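Local coordinates for protein carbohydrate oxidase (Microdochium nivale, PDB 3RJA) that oxidises the C1 hydroxyl of mono-, oligo- and polysaccharides to the corresponding lactones, using FAD and reducing molecular oxygen to hydrogen peroxide, at residues V86-M91 with V106-R111; E27-R32 with G68-A73; H153-D158 with T375-R380. All coordinates share one frame; numbering follows the deposited sequence. Where two conformers were deposited one is given.

Interaction 1: residues V86-M91 with V106-R111; sequences VQLDRM and VEPGAR. With FAD (flavin-adenine dinucleotide), chain B.
Asp89 OD2 is gripped by two arginines: Arg111 NH2 donates across the contact at 3.0 Å, and Arg24 forms a second salt bridge. Arg111, its CG beside the backbone N (chi1 -65°), runs extended to NE, which carries NH2 to Asp89. The bond is straight (163°) and in the guanidinium plane, yet carboxylate and guanidinium planes stand nearly perpendicular, 78° apart, with OD2 met on its anti side. The other oxygen, Asp89 OD1, is met from above the carboxylate by Gln87 NE2, 2.9 Å off. Two arginines and an amide so close would probably favour the charged carboxylate. Water 1 bridges Asp89 O and Gly109 O. Beside it two type I turns, Leu88 to Met91 and Glu107 to Ala110, press together at Gly109, whose CA lies 3.3 Å from Leu88 O and whose N makes a weak bond to Met91 O. Leu88 CD1 packs on Pro108 CB at 4.0 Å, and both touch N6A of the FAD adenine. Arg111 NH1 goes on to Gly134 O. The contact joins the end of strand 84-87, in the three-stranded parallel sheet, to the link between strand 103-106 and helix 112-123; helix 46-58 backs Leu88 and Met91.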
loop_
_atom_site.group_PDB
_atom_site.type_symbol
_atom_site.label_atom_id
_atom_site.label_comp_id
_atom_site.label_asym_id
_atom_site.label_seq_id
_atom_site.Cartn_x
_atom_site.Cartn_y
_atom_site.Cartn_z
ATOM N N VAL A 86 -14.426 -0.254 -13.467
ATOM C CA VAL A 86 -13.749 -1.304 -14.219
ATOM C C VAL A 86 -13.213 -2.284 -13.201
ATOM O O VAL A 86 -12.182 -2.013 -12.548
ATOM C CB VAL A 86 -12.609 -0.736 -15.084
ATOM C CG1 VAL A 86 -11.848 -1.842 -15.825
ATOM C CG2 VAL A 86 -13.145 0.327 -16.072
ATOM N N GLN A 87 -13.947 -3.400 -13.043
ATOM C CA GLN A 87 -13.674 -4.413 -12.020
ATOM C C GLN A 87 -12.638 -5.402 -12.602
ATOM O O GLN A 87 -12.939 -6.094 -13.573
ATOM C CB GLN A 87 -14.967 -5.153 -11.677
ATOM C CG GLN A 87 -14.804 -6.324 -10.735
ATOM C CD GLN A 87 -14.192 -5.900 -9.392
ATOM O OE1 GLN A 87 -14.374 -4.765 -8.950
ATOM N NE2 GLN A 87 -13.480 -6.808 -8.753
ATOM N N LEU A 88 -11.430 -5.433 -12.026
ATOM C CA LEU A 88 -10.295 -6.113 -12.672
ATOM C C LEU A 88 -9.978 -7.497 -12.110
ATOM O O LEU A 88 -9.174 -8.241 -12.691
ATOM C CB LEU A 88 -9.026 -5.237 -12.604
ATOM C CG LEU A 88 -9.044 -3.893 -13.336
ATOM C CD1 LEU A 88 -7.797 -3.020 -12.988
ATOM C CD2 LEU A 88 -9.157 -4.078 -14.870
ATOM N N ASP A 89 -10.606 -7.842 -10.990
ATOM C CA ASP A 89 -10.144 -8.955 -10.179
ATOM C C ASP A 89 -10.351 -10.380 -10.754
ATOM O O ASP A 89 -10.010 -11.373 -10.083
ATOM C CB ASP A 89 -10.661 -8.817 -8.732
ATOM C CG ASP A 89 -11.987 -9.540 -8.501
ATOM O OD1 ASP A 89 -12.824 -9.574 -9.425
ATOM O OD2 ASP A 89 -12.190 -10.053 -7.372
ATOM N N ARG A 90 -10.889 -10.509 -11.969
ATOM C CA ARG A 90 -10.957 -11.826 -12.621
ATOM C C ARG A 90 -9.780 -11.970 -13.589
ATOM O O ARG A 90 -9.581 -13.029 -14.174
ATOM C CB ARG A 90 -12.283 -12.049 -13.371
ATOM C CG ARG A 90 -13.561 -11.907 -12.549
ATOM C CD ARG A 90 -13.549 -12.759 -11.269
ATOM N NE ARG A 90 -14.909 -13.021 -10.808
ATOM C CZ ARG A 90 -15.633 -12.154 -10.106
ATOM N NH1 ARG A 90 -15.123 -10.971 -9.780
ATOM N NH2 ARG A 90 -16.864 -12.465 -9.728
ATOM N N MET A 91 -9.014 -10.888 -13.764
ATOM C CA MET A 91 -7.810 -10.917 -14.607
ATOM C C MET A 91 -6.592 -11.140 -13.691
ATOM O O MET A 91 -5.986 -10.189 -13.167
ATOM C CB MET A 91 -7.659 -9.624 -15.413
ATOM C CG MET A 91 -8.847 -9.315 -16.351
ATOM S SD MET A 91 -8.743 -7.620 -16.952
ATOM C CE MET A 91 -7.408 -7.859 -18.128
ATOM N N VAL A 106 2.204 -9.547 -15.799
ATOM C CA VAL A 106 1.091 -9.853 -14.888
ATOM C C VAL A 106 -0.168 -9.015 -15.143
ATOM O O VAL A 106 -0.107 -7.790 -15.349
ATOM C CB VAL A 106 1.526 -9.725 -13.378
ATOM C CG1 VAL A 106 0.445 -10.308 -12.429
ATOM C CG2 VAL A 106 2.882 -10.439 -13.174
ATOM N N GLU A 107 -1.306 -9.690 -15.125
ATOM C CA GLU A 107 -2.620 -9.047 -15.260
ATOM C C GLU A 107 -2.931 -8.204 -14.016
ATOM O O GLU A 107 -2.391 -8.486 -12.950
ATOM C CB GLU A 107 -3.688 -10.120 -15.512
ATOM C CG GLU A 107 -3.676 -10.571 -16.975
ATOM C CD GLU A 107 -4.773 -11.582 -17.322
ATOM O OE1 GLU A 107 -5.157 -12.426 -16.486
ATOM O OE2 GLU A 107 -5.238 -11.531 -18.460
ATOM N N PRO A 108 -3.787 -7.170 -14.156
ATOM C CA PRO A 108 -3.888 -6.125 -13.134
ATOM C C PRO A 108 -4.846 -6.439 -11.978
ATOM O O PRO A 108 -5.029 -5.595 -11.079
ATOM C CB PRO A 108 -4.429 -4.918 -13.925
ATOM C CG PRO A 108 -5.238 -5.509 -15.039
ATOM C CD PRO A 108 -4.584 -6.849 -15.366
ATOM N N GLY A 109 -5.435 -7.635 -12.013
ATOM C CA GLY A 109 -6.390 -8.080 -11.005
ATOM C C GLY A 109 -5.824 -9.143 -10.071
ATOM O O GLY A 109 -6.499 -9.545 -9.113
ATOM N N ALA A 110 -4.600 -9.601 -10.358
ATOM C CA ALA A 110 -3.886 -10.540 -9.477
ATOM C C ALA A 110 -3.679 -9.935 -8.114
ATOM O O ALA A 110 -3.167 -8.787 -7.988
ATOM C CB ALA A 110 -2.533 -10.892 -10.052
ATOM N N ARG A 111 -4.057 -10.695 -7.094
ATOM C CA ARG A 111 -3.788 -10.314 -5.704
ATOM C C ARG A 111 -2.420 -10.807 -5.210
ATOM O O ARG A 111 -1.867 -11.792 -5.731
ATOM C CB ARG A 111 -4.929 -10.783 -4.776
ATOM C CG ARG A 111 -6.267 -10.066 -5.094
ATOM C CD ARG A 111 -7.494 -10.847 -4.535
ATOM N NE ARG A 111 -8.773 -10.352 -5.050
ATOM C CZ ARG A 111 -9.489 -9.376 -4.475
ATOM N NH1 ARG A 111 -9.048 -8.783 -3.371
ATOM N NH2 ARG A 111 -10.660 -9.011 -5.002
HETATM P PA FAD B . -8.069 -0.743 -5.141
HETATM O O1A FAD B . -8.649 -1.705 -6.144
HETATM O O2A FAD B . -9.049 -0.220 -4.123
HETATM O O5B FAD B . -7.426 0.499 -5.927
HETATM C C5B FAD B . -6.587 1.414 -5.231
HETATM C C4B FAD B . -6.323 2.626 -6.140
HETATM O O4B FAD B . -5.590 2.209 -7.293
HETATM C C3B FAD B . -7.605 3.277 -6.655
HETATM O O3B FAD B . -7.347 4.660 -6.907
HETATM C C2B FAD B . -7.787 2.570 -7.994
HETATM O O2B FAD B . -8.593 3.226 -8.944
HETATM C C1B FAD B . -6.339 2.465 -8.451
HETATM N N9A FAD B . -6.180 1.347 -9.375
HETATM C C8A FAD B . -6.629 0.038 -9.227
HETATM N N7A FAD B . -6.249 -0.643 -10.341
HETATM C C5A FAD B . -5.568 0.184 -11.151
HETATM C C6A FAD B . -4.974 -0.012 -12.402
HETATM N N6A FAD B . -5.006 -1.222 -13.004
HETATM N N1A FAD B . -4.322 1.061 -12.984
HETATM C C2A FAD B . -4.300 2.306 -12.363
HETATM N N3A FAD B . -4.920 2.514 -11.147
HETATM C C4A FAD B . -5.531 1.449 -10.556
HETATM N N1 FAD B . 0.102 -1.453 1.982
HETATM C C2 FAD B . 1.493 -1.604 2.030
HETATM O O2 FAD B . 2.252 -0.815 1.454
HETATM N N3 FAD B . 1.988 -2.718 2.702
HETATM C C4 FAD B . 1.221 -3.741 3.226
HETATM O O4 FAD B . 1.752 -4.765 3.712
HETATM C C4X FAD B . -0.256 -3.509 3.201
HETATM N N5 FAD B . -1.078 -4.419 3.695
HETATM C C5X FAD B . -2.444 -4.288 3.593
HETATM C C6 FAD B . -3.308 -5.318 4.046
HETATM C C7 FAD B . -4.671 -5.257 3.825
HETATM C C7M FAD B . -5.604 -6.375 4.335
HETATM C C8 FAD B . -5.187 -4.210 3.023
HETATM C C8M FAD B . -6.671 -4.113 2.731
HETATM C C9 FAD B . -4.368 -3.162 2.631
HETATM C C9A FAD B . -2.982 -3.190 2.883
HETATM N N10 FAD B . -2.099 -2.208 2.371
HETATM C C10 FAD B . -0.733 -2.295 2.592
HETATM C "C1'" FAD B . -2.664 -1.031 1.633
HETATM C "C2'" FAD B . -2.619 -1.271 0.130
HETATM O "O2'" FAD B . -1.279 -1.137 -0.326
HETATM C "C3'" FAD B . -3.463 -0.239 -0.583
HETATM O "O3'" FAD B . -4.767 -0.219 -0.041
HETATM C "C4'" FAD B . -3.491 -0.545 -2.090
HETATM O "O4'" FAD B . -3.725 0.637 -2.791
HETATM C "C5'" FAD B . -4.536 -1.611 -2.433
HETATM O "O5'" FAD B . -4.504 -1.874 -3.809
HETATM P P FAD B . -5.816 -2.529 -4.506
HETATM O O1P FAD B . -5.546 -2.825 -5.951
HETATM O O2P FAD B . -6.256 -3.758 -3.708
HETATM O O3P FAD B . -6.861 -1.342 -4.262
HETATM O O HOH W 1 -8.174 -11.376 -7.819
#

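Interaction 2: residues E27-R32 with G68-A73. With FAD (flavin-adenine dinucleotide), chain B; SO4 (sulfate ion), chain J.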
loop_
_atom_site.group_PDB
_atom_site.type_symbol
_atom_site.label_atom_id
_atom_site.label_comp_id
_atom_site.label_asym_id
_atom_site.label_seq_id
_atom_site.Cartn_x
_atom_site.Cartn_y
_atom_site.Cartn_z
ATOM N N GLU A 27 -19.016 -4.829 -3.242
ATOM C CA GLU A 27 -18.759 -4.749 -1.811
ATOM C C GLU A 27 -17.348 -4.177 -1.564
ATOM O O GLU A 27 -16.361 -4.759 -2.032
ATOM C CB GLU A 27 -18.887 -6.149 -1.172
ATOM C CG GLU A 27 -18.711 -6.172 0.364
ATOM C CD GLU A 27 -18.830 -7.585 0.951
ATOM O OE1 GLU A 27 -18.240 -8.537 0.384
ATOM O OE2 GLU A 27 -19.526 -7.731 1.983
ATOM N N PRO A 28 -17.242 -3.049 -0.845
ATOM C CA PRO A 28 -15.900 -2.458 -0.522
ATOM C C PRO A 28 -15.182 -3.289 0.522
ATOM O O PRO A 28 -15.857 -3.964 1.329
ATOM C CB PRO A 28 -16.252 -1.133 0.132
ATOM C CG PRO A 28 -17.664 -1.394 0.794
ATOM C CD PRO A 28 -18.356 -2.343 -0.166
ATOM N N PHE A 29 -13.847 -3.210 0.572
ATOM C CA PHE A 29 -13.130 -3.784 1.713
ATOM C C PHE A 29 -13.526 -3.035 3.011
ATOM O O PHE A 29 -13.712 -3.652 4.062
ATOM C CB PHE A 29 -11.590 -3.759 1.502
ATOM C CG PHE A 29 -10.799 -4.086 2.759
ATOM C CD1 PHE A 29 -10.783 -5.401 3.278
ATOM C CD2 PHE A 29 -10.090 -3.095 3.429
ATOM C CE1 PHE A 29 -10.061 -5.696 4.448
ATOM C CE2 PHE A 29 -9.357 -3.381 4.629
ATOM C CZ PHE A 29 -9.334 -4.658 5.125
ATOM N N ASN A 30 -13.593 -1.704 2.928
ATOM C CA ASN A 30 -14.012 -0.839 4.032
ATOM C C ASN A 30 -15.518 -0.569 3.915
ATOM O O ASN A 30 -15.959 0.318 3.142
ATOM C CB ASN A 30 -13.238 0.497 4.044
ATOM C CG ASN A 30 -13.384 1.227 5.376
ATOM O OD1 ASN A 30 -14.209 0.830 6.197
ATOM N ND2 ASN A 30 -12.581 2.264 5.608
ATOM N N ILE A 31 -16.308 -1.339 4.661
ATOM C CA ILE A 31 -17.772 -1.220 4.573
ATOM C C ILE A 31 -18.315 0.056 5.210
ATOM O O ILE A 31 -19.498 0.368 5.071
ATOM C CB ILE A 31 -18.491 -2.443 5.136
ATOM C CG1 ILE A 31 -18.167 -2.616 6.638
ATOM C CG2 ILE A 31 -18.192 -3.652 4.256
ATOM C CD1 ILE A 31 -19.154 -3.504 7.375
ATOM N N ARG A 32 -17.439 0.807 5.882
ATOM C CA ARG A 32 -17.777 2.146 6.291
ATOM C C ARG A 32 -18.057 2.994 5.060
ATOM O O ARG A 32 -18.704 4.045 5.154
ATOM C CB ARG A 32 -16.606 2.777 7.060
ATOM C CG ARG A 32 -16.953 4.102 7.743
ATOM C CD ARG A 32 -15.809 4.635 8.590
ATOM N NE ARG A 32 -14.665 5.134 7.819
ATOM C CZ ARG A 32 -14.621 6.307 7.189
ATOM N NH1 ARG A 32 -13.517 6.680 6.544
ATOM N NH2 ARG A 32 -15.675 7.108 7.183
ATOM N N GLY A 68 -7.771 -5.012 -6.250
ATOM C CA GLY A 68 -8.074 -5.834 -5.068
ATOM C C GLY A 68 -9.135 -5.211 -4.161
ATOM O O GLY A 68 -9.627 -5.864 -3.227
ATOM N N GLY A 69 -9.405 -3.915 -4.369
ATOM C CA GLY A 69 -10.440 -3.199 -3.631
ATOM C C GLY A 69 -10.028 -2.829 -2.224
ATOM O O GLY A 69 -10.868 -2.432 -1.395
ATOM N N HIS A 70 -8.733 -2.905 -1.957
ATOM C CA HIS A 70 -8.214 -2.557 -0.643
ATOM C C HIS A 70 -8.067 -1.069 -0.296
ATOM O O HIS A 70 -7.728 -0.735 0.849
ATOM C CB HIS A 70 -6.956 -3.380 -0.329
ATOM C CG HIS A 70 -7.286 -4.705 0.283
ATOM N ND1 HIS A 70 -7.205 -4.934 1.641
ATOM C CD2 HIS A 70 -7.785 -5.840 -0.266
ATOM C CE1 HIS A 70 -7.613 -6.171 1.895
ATOM N NE2 HIS A 70 -7.967 -6.741 0.757
ATOM N N SER A 71 -8.375 -0.175 -1.239
ATOM C CA SER A 71 -8.404 1.258 -0.888
ATOM C C SER A 71 -9.158 1.526 0.429
ATOM O O SER A 71 -10.348 1.186 0.568
ATOM C CB SER A 71 -9.071 2.096 -1.950
ATOM O OG SER A 71 -9.120 3.438 -1.512
ATOM N N TYR A 72 -8.469 2.169 1.377
ATOM C CA TYR A 72 -9.073 2.460 2.684
ATOM C C TYR A 72 -10.166 3.495 2.485
ATOM O O TYR A 72 -11.053 3.637 3.323
ATOM C CB TYR A 72 -8.025 2.975 3.659
ATOM C CG TYR A 72 -6.984 1.959 4.112
ATOM C CD1 TYR A 72 -7.069 0.601 3.766
ATOM C CD2 TYR A 72 -5.923 2.360 4.942
ATOM C CE1 TYR A 72 -6.118 -0.329 4.243
ATOM C CE2 TYR A 72 -4.989 1.480 5.392
ATOM C CZ TYR A 72 -5.079 0.126 5.054
ATOM O OH TYR A 72 -4.113 -0.743 5.530
ATOM N N ALA A 73 -10.097 4.214 1.357
ATOM C CA ALA A 73 -11.084 5.238 0.998
ATOM C C ALA A 73 -12.156 4.775 -0.010
ATOM O O ALA A 73 -13.027 5.575 -0.416
ATOM C CB ALA A 73 -10.361 6.504 0.450
HETATM P PA FAD B . -8.069 -0.743 -5.141
HETATM O O1A FAD B . -8.649 -1.705 -6.144
HETATM O O2A FAD B . -9.049 -0.220 -4.123
HETATM O O5B FAD B . -7.426 0.499 -5.927
HETATM C C5B FAD B . -6.587 1.414 -5.231
HETATM C C4B FAD B . -6.323 2.626 -6.140
HETATM O O4B FAD B . -5.590 2.209 -7.293
HETATM C C3B FAD B . -7.605 3.277 -6.655
HETATM O O3B FAD B . -7.347 4.660 -6.907
HETATM C C2B FAD B . -7.787 2.570 -7.994
HETATM O O2B FAD B . -8.593 3.226 -8.944
HETATM C C1B FAD B . -6.339 2.465 -8.451
HETATM N N9A FAD B . -6.180 1.347 -9.375
HETATM C C8A FAD B . -6.629 0.038 -9.227
HETATM N N7A FAD B . -6.249 -0.643 -10.341
HETATM C C5A FAD B . -5.568 0.184 -11.151
HETATM C C6A FAD B . -4.974 -0.012 -12.402
HETATM N N6A FAD B . -5.006 -1.222 -13.004
HETATM N N1A FAD B . -4.322 1.061 -12.984
HETATM C C2A FAD B . -4.300 2.306 -12.363
HETATM N N3A FAD B . -4.920 2.514 -11.147
HETATM C C4A FAD B . -5.531 1.449 -10.556
HETATM N N1 FAD B . 0.102 -1.453 1.982
HETATM C C2 FAD B . 1.493 -1.604 2.030
HETATM O O2 FAD B . 2.252 -0.815 1.454
HETATM N N3 FAD B . 1.988 -2.718 2.702
HETATM C C4 FAD B . 1.221 -3.741 3.226
HETATM O O4 FAD B . 1.752 -4.765 3.712
HETATM C C4X FAD B . -0.256 -3.509 3.201
HETATM N N5 FAD B . -1.078 -4.419 3.695
HETATM C C5X FAD B . -2.444 -4.288 3.593
HETATM C C6 FAD B . -3.308 -5.318 4.046
HETATM C C7 FAD B . -4.671 -5.257 3.825
HETATM C C7M FAD B . -5.604 -6.375 4.335
HETATM C C8 FAD B . -5.187 -4.210 3.023
HETATM C C8M FAD B . -6.671 -4.113 2.731
HETATM C C9 FAD B . -4.368 -3.162 2.631
HETATM C C9A FAD B . -2.982 -3.190 2.883
HETATM N N10 FAD B . -2.099 -2.208 2.371
HETATM C C10 FAD B . -0.733 -2.295 2.592
HETATM C "C1'" FAD B . -2.664 -1.031 1.633
HETATM C "C2'" FAD B . -2.619 -1.271 0.130
HETATM O "O2'" FAD B . -1.279 -1.137 -0.326
HETATM C "C3'" FAD B . -3.463 -0.239 -0.583
HETATM O "O3'" FAD B . -4.767 -0.219 -0.041
HETATM C "C4'" FAD B . -3.491 -0.545 -2.090
HETATM O "O4'" FAD B . -3.725 0.637 -2.791
HETATM C "C5'" FAD B . -4.536 -1.611 -2.433
HETATM O "O5'" FAD B . -4.504 -1.874 -3.809
HETATM P P FAD B . -5.816 -2.529 -4.506
HETATM O O1P FAD B . -5.546 -2.825 -5.951
HETATM O O2P FAD B . -6.256 -3.758 -3.708
HETATM O O3P FAD B . -6.861 -1.342 -4.262
HETATM S S SO4 J . -19.055 8.621 6.488
HETATM O O1 SO4 J . -18.894 7.296 7.088
HETATM O O2 SO4 J . -19.256 8.465 5.038
HETATM O O3 SO4 J . -20.226 9.271 7.104
HETATM O O4 SO4 J . -17.857 9.443 6.707
HETATM O O HOH W 2 -13.005 -1.095 -1.883
HETATM O O HOH W 3 -12.845 0.116 0.643
HETATM O O HOH W 4 -11.244 5.184 5.747
#
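This is a flavin-attachment site of an FAD-binding domain of the PCMH type: the loop carrying Gly68 to Ser71 wraps the cofactor diphosphate, and Phe29 stacks on the histidine bonded to the flavin. His70 ND1 is bonded covalently to FAD C8M, 1.5 Å away, an 8-alpha-N1-histidyl linkage that fixes the isoalloxazine relative to the loop. Phe29, its CG anti to the backbone N (chi1 169°), lays its ring on the imidazole in a face-to-face stack, centroids 4.2 Å apart and planes 27° from parallel. The same phenyl face meets His70 CE1 and the linking methyl, C8M, both toward the ring's rim, so one side chain covers the linkage along with the imidazole. Tyr72 CE1 approaches the phenyl obliquely and also reaches FAD C9, while its hydroxyl turns to Gln387 OE1 and to N5 of the bound substrate analogue. The loop therefore touches both cofactor and sugar site.

Four successive backbone amides grip the diphosphate. Gly68 N points almost straight at FAD O1P (177°), His70 N goes to O2P, and Gly69 N and Ser71 N hold O1A and O2A on the other phosphate. Gly68 CA sits 3.1 Å from O2P, a closeness suited to a residue without a side chain.

Farther from the flavin, two waters bridge the backbones: water 2 spans Phe29 N, weakly, and Gly69 O, and water 3 spans Asn30 N and Ser71 O. Asn30 OD1 closes an Asx turn onto Arg32 N, and Asn30 ND2 is also hydrogen-bonded to Phe319 O, on strand 318-326. Across the contact, Asn30 ND2 donates to Tyr72 O at 3.1 Å, in the carbonyl plane and on a lone pair.

Interaction 3: residues H153-D158 with T375-R380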
loop_
_atom_site.group_PDB
_atom_site.type_symbol
_atom_site.label_atom_id
_atom_site.label_comp_id
_atom_site.label_asym_id
_atom_site.label_seq_id
_atom_site.Cartn_x
_atom_site.Cartn_y
_atom_site.Cartn_z
ATOM N N HIS A 153 15.072 -5.497 -0.278
ATOM C CA HIS A 153 14.848 -5.553 -1.741
ATOM C C HIS A 153 14.011 -4.408 -2.304
ATOM O O HIS A 153 13.710 -4.410 -3.486
ATOM C CB HIS A 153 14.154 -6.875 -2.128
ATOM C CG HIS A 153 15.067 -8.062 -2.186
ATOM N ND1 HIS A 153 16.212 -8.094 -2.958
ATOM C CD2 HIS A 153 14.975 -9.282 -1.601
ATOM C CE1 HIS A 153 16.810 -9.262 -2.808
ATOM N NE2 HIS A 153 16.080 -9.997 -1.990
ATOM N N GLY A 154 13.587 -3.475 -1.468
ATOM C CA GLY A 154 12.884 -2.281 -1.957
ATOM C C GLY A 154 11.370 -2.431 -2.051
ATOM O O GLY A 154 10.802 -3.440 -1.610
ATOM N N LEU A 155 10.713 -1.396 -2.583
ATOM C CA LEU A 155 9.244 -1.372 -2.717
ATOM C C LEU A 155 8.760 -2.273 -3.852
ATOM O O LEU A 155 9.513 -2.563 -4.813
ATOM C CB LEU A 155 8.766 0.064 -2.956
ATOM C CG LEU A 155 9.197 1.135 -1.895
ATOM C CD1 LEU A 155 8.677 2.491 -2.302
ATOM C CD2 LEU A 155 8.703 0.811 -0.474
ATOM N N ALA A 156 7.497 -2.684 -3.765
ATOM C CA ALA A 156 6.838 -3.369 -4.870
ATOM C C ALA A 156 7.042 -2.558 -6.148
ATOM O O ALA A 156 7.407 -3.114 -7.173
ATOM C CB ALA A 156 5.329 -3.599 -4.574
ATOM N N VAL A 157 6.829 -1.248 -6.062
ATOM C CA VAL A 157 7.006 -0.346 -7.196
ATOM C C VAL A 157 8.413 -0.426 -7.829
ATOM O O VAL A 157 8.557 -0.253 -9.038
ATOM C CB VAL A 157 6.608 1.127 -6.862
ATOM C CG1 VAL A 157 7.646 1.832 -5.982
ATOM C CG2 VAL A 157 6.385 1.930 -8.137
ATOM N N ASP A 158 9.426 -0.704 -7.014
ATOM C CA ASP A 158 10.796 -0.816 -7.500
ATOM C C ASP A 158 11.055 -2.072 -8.364
ATOM O O ASP A 158 12.054 -2.130 -9.057
ATOM C CB ASP A 158 11.760 -0.735 -6.316
ATOM C CG ASP A 158 11.701 0.622 -5.612
ATOM O OD1 ASP A 158 11.505 1.647 -6.325
ATOM O OD2 ASP A 158 11.826 0.649 -4.352
ATOM N N THR A 375 11.435 8.302 -9.361
ATOM C CA THR A 375 10.087 7.776 -9.590
ATOM C C THR A 375 9.133 8.754 -8.911
ATOM O O THR A 375 9.571 9.640 -8.157
ATOM C CB THR A 375 9.874 6.340 -8.981
ATOM O OG1 THR A 375 9.762 6.414 -7.554
ATOM C CG2 THR A 375 11.001 5.381 -9.344
ATOM N N ALA A 376 7.843 8.624 -9.189
ATOM C CA ALA A 376 6.827 9.462 -8.540
ATOM C C ALA A 376 6.835 9.330 -7.011
ATOM O O ALA A 376 6.461 10.275 -6.312
ATOM C CB ALA A 376 5.423 9.096 -9.078
ATOM N N TYR A 377 7.225 8.149 -6.504
ATOM C CA TYR A 377 7.218 7.873 -5.053
ATOM C C TYR A 377 8.039 8.959 -4.318
ATOM O O TYR A 377 9.225 9.137 -4.629
ATOM C CB TYR A 377 7.763 6.475 -4.771
ATOM C CG TYR A 377 7.570 6.014 -3.333
ATOM C CD1 TYR A 377 6.355 5.465 -2.912
ATOM C CD2 TYR A 377 8.608 6.149 -2.387
ATOM C CE1 TYR A 377 6.175 5.032 -1.593
ATOM C CE2 TYR A 377 8.444 5.732 -1.074
ATOM C CZ TYR A 377 7.224 5.172 -0.674
ATOM O OH TYR A 377 7.049 4.750 0.633
ATOM N N PRO A 378 7.405 9.700 -3.374
ATOM C CA PRO A 378 8.039 10.906 -2.783
ATOM C C PRO A 378 8.598 10.732 -1.386
ATOM O O PRO A 378 8.964 11.735 -0.749
ATOM C CB PRO A 378 6.853 11.867 -2.635
ATOM C CG PRO A 378 5.656 10.906 -2.353
ATOM C CD PRO A 378 6.004 9.556 -2.931
ATOM N N HIS A 379 8.639 9.503 -0.886
ATOM C CA HIS A 379 8.990 9.307 0.523
ATOM C C HIS A 379 10.404 8.749 0.720
ATOM O O HIS A 379 10.705 8.178 1.775
ATOM C CB HIS A 379 7.986 8.368 1.198
ATOM C CG HIS A 379 6.562 8.762 1.009
ATOM N ND1 HIS A 379 6.039 9.941 1.505
ATOM C CD2 HIS A 379 5.536 8.115 0.403
ATOM C CE1 HIS A 379 4.751 10.008 1.208
ATOM N NE2 HIS A 379 4.417 8.906 0.544
ATOM N N ARG A 380 11.258 8.874 -0.300
ATOM C CA ARG A 380 12.599 8.231 -0.230
ATOM C C ARG A 380 13.496 8.833 0.869
ATOM O O ARG A 380 14.505 8.230 1.249
ATOM C CB ARG A 380 13.322 8.310 -1.592
ATOM C CG ARG A 380 12.545 7.699 -2.771
ATOM C CD ARG A 380 12.321 6.158 -2.688
ATOM N NE ARG A 380 11.652 5.707 -3.904
ATOM C CZ ARG A 380 11.497 4.439 -4.319
ATOM N NH1 ARG A 380 12.021 3.402 -3.646
ATOM N NH2 ARG A 380 10.816 4.213 -5.450
#
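Arg380 meets Asp158 tip to tip. From CB the chain sets CG beside the backbone N and bends at chi2 (-65°); beyond CD it runs extended through NE, which delivers the guanidinium to the carboxylate. CZ comes 3.4 Å from Asp158 OD1. The two end nitrogens then divide the acid between them: NH1 donates to OD2 at 2.8 Å, nearly straight (170°), and NH2 donates to OD1, also at 2.8 Å but more bent. Both oxygens use their syn lone pairs, and the two planes are nearly coplanar, 26° apart. NH2 has a second acceptor in its own plane, Thr375 OG1, and NH1 reaches Val367 O, so several bonds fix the group's rotation.

Asp158 OD2 also accepts from Leu155 N, on its anti side, while Asp158 N donates to Leu155 O, so the two residues are bonded both ways. Leu155 CD1 lies over one face of the guanidinium, toward its rim, 3.7 Å from Arg380 NH1. That same methyl sits over the centre of the Tyr377 ring, 3.4 Å from its centroid, as a CH-pi contact, while Tyr377 OH bonds to His360. What results is an end-on bidentate arginine-aspartate salt bridge, tying a loop of the FAD-binding domain to the loop between strands 352-359 and 384-392 of the large antiparallel sheet.

Interactions 1 and 2 work on the same FAD: the first touches the adenine, the second holds the diphosphate and the flavin methyl. Their centres are 16 Å apart, and they meet directly where Arg111 NH1 comes within 3.0 Å of Gly68 O, probably as a hydrogen bond, connecting the salt-bridge network to the diphosphate loop. Interaction 3 stands apart, its centre about 22 Å from that of interaction 1 and 23 Å from that of interaction 2, which lies on the opposite side of the chain's centre. Still, the side chain of Leu155 comes to about 7 Å from FAD and that of Tyr377 to about 12 Å from the substrate analogue that interaction 2 contacts through Tyr72.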